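Local atomic coordinates of group B streptococcal R4 surface protein (Streptococcus agalactiae, PDB entry 6S5X), a protein that probably serves as a cell-wall-attached surface protein implicated in infection, built in part from repeated Rib domains with an immunoglobulin-like fold, one of which forms this chain. Residues Q18-V21 with G22-P25. Sequence-based numbering, arbitrary orientation.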
loop_
_atom_site.group_PDB
_atom_site.type_symbol
_atom_site.label_atom_id
_atom_site.label_comp_id
_atom_site.label_asym_id
_atom_site.label_seq_id
_atom_site.Cartn_x
_atom_site.Cartn_y
_atom_site.Cartn_z
ATOM N N GLN A 18 -3.174 -11.599 -3.281
ATOM C CA GLN A 18 -4.338 -12.396 -3.637
ATOM C C GLN A 18 -5.073 -12.726 -2.353
ATOM O O GLN A 18 -4.444 -13.104 -1.351
ATOM C CB GLN A 18 -3.929 -13.659 -4.373
ATOM C CG GLN A 18 -5.125 -14.507 -4.766
ATOM C CD GLN A 18 -4.719 -15.770 -5.461
ATOM O OE1 GLN A 18 -4.135 -15.729 -6.536
ATOM N NE2 GLN A 18 -5.020 -16.911 -4.842
ATOM N N VAL A 19 -6.397 -12.565 -2.376
ATOM C CA VAL A 19 -7.225 -12.893 -1.229
ATOM C C VAL A 19 -8.478 -13.603 -1.725
ATOM O O VAL A 19 -8.831 -13.540 -2.903
ATOM C CB VAL A 19 -7.621 -11.669 -0.370
ATOM C CG1 VAL A 19 -6.367 -10.903 0.113
ATOM C CG2 VAL A 19 -8.559 -10.731 -1.128
ATOM N N ASN A 20 -9.163 -14.261 -0.791
ATOM C CA ASN A 20 -10.430 -14.903 -1.093
ATOM C C ASN A 20 -11.573 -13.913 -0.925
ATOM O O ASN A 20 -11.478 -12.913 -0.200
ATOM C CB ASN A 20 -10.645 -16.108 -0.189
ATOM C CG ASN A 20 -9.617 -17.188 -0.418
ATOM O OD1 ASN A 20 -9.187 -17.419 -1.539
ATOM N ND2 ASN A 20 -9.165 -17.806 0.663
ATOM N N VAL A 21 -12.670 -14.199 -1.623
ATOM C CA VAL A 21 -13.875 -13.397 -1.466
ATOM C C VAL A 21 -14.184 -13.219 0.010
ATOM O O VAL A 21 -14.141 -14.180 0.786
ATOM C CB VAL A 21 -15.074 -14.050 -2.177
ATOM C CG1 VAL A 21 -16.356 -13.352 -1.784
ATOM C CG2 VAL A 21 -14.895 -13.974 -3.703
ATOM N N GLY A 22 -14.502 -11.992 0.402
ATOM C CA GLY A 22 -14.876 -11.685 1.759
ATOM C C GLY A 22 -13.730 -11.345 2.695
ATOM O O GLY A 22 -13.977 -10.774 3.756
ATOM N N GLU A 23 -12.494 -11.693 2.349
ATOM C CA GLU A 23 -11.362 -11.418 3.223
ATOM C C GLU A 23 -11.041 -9.930 3.166
ATOM O O GLU A 23 -11.349 -9.249 2.187
ATOM C CB GLU A 23 -10.144 -12.250 2.811
ATOM C CG GLU A 23 -10.313 -13.752 3.024
ATOM C CD GLU A 23 -9.029 -14.564 2.816
ATOM O OE1 GLU A 23 -8.243 -14.272 1.901
ATOM O OE2 GLU A 23 -8.799 -15.495 3.611
ATOM N N THR A 24 -10.380 -9.431 4.197
ATOM C CA THR A 24 -10.040 -8.006 4.216
ATOM C C THR A 24 -8.532 -7.835 4.101
ATOM O O THR A 24 -7.795 -8.198 5.036
ATOM C CB THR A 24 -10.574 -7.310 5.471
ATOM O OG1 THR A 24 -11.990 -7.544 5.565
ATOM C CG2 THR A 24 -10.280 -5.789 5.393
ATOM N N PRO A 25 -8.016 -7.357 2.975
ATOM C CA PRO A 25 -6.565 -7.238 2.843
ATOM C C PRO A 25 -6.022 -6.134 3.723
ATOM O O PRO A 25 -6.720 -5.162 4.037
ATOM C CB PRO A 25 -6.361 -6.903 1.355
ATOM C CG PRO A 25 -7.649 -6.240 0.926
ATOM C CD PRO A 25 -8.718 -6.881 1.770
#
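E23 folds its side chain back toward V19 and N20, over the end of the strand, which finishes at N20. E23 CB starts 3.4 Å from N20 O and also faces the CB of V19. With CG anti to its own carbonyl carbon (chi1 -67°), the chain passes along N20, and E23 CG lies 4.0 Å from N20 CB. The carboxylate carbon CD then draws up beside the same CB, and E23 OE1 accepts a nearly straight hydrogen bond from N20 N, 2.8 Å long. That N-H arrives from above the carboxylate plane, 47° out of it. V19 CB sits 3.5 Å from E23 OE1. The N20 and E23 side chains lie side by side, pointing the same way, with amide and carboxylate planes 32° apart; E23 OE2 is 3.8 Å from N20 ND2 without bonding to it. Glutamate suits this place because its extended chain is long enough to reach a main-chain N-H three residues back.

The backbone beneath is a type II beta turn from N20 to E23, closed by E23 N donating to N20 O at 3.0 Å. It turns the chain out of strand 17-20, an edge strand parallel to strand 70-80 in the mixed sheet of this Rib domain, which has an immunoglobulin-type fold. G22 takes the third position with a positive phi, where a CB would collide with V21 O. V21, at the second position, starts its side chain outward, though CB and CG1 still lie against G22 N, and touches V79 and P54.

Beyond the turn, P25 swings back, P25 CB meeting V19 CG1 at 4.2 Å. Buried V19 suits its place by offering a branched apolar side chain to the proline ring, which it crosses at about a right angle; V49 and T51 touch P25 as well.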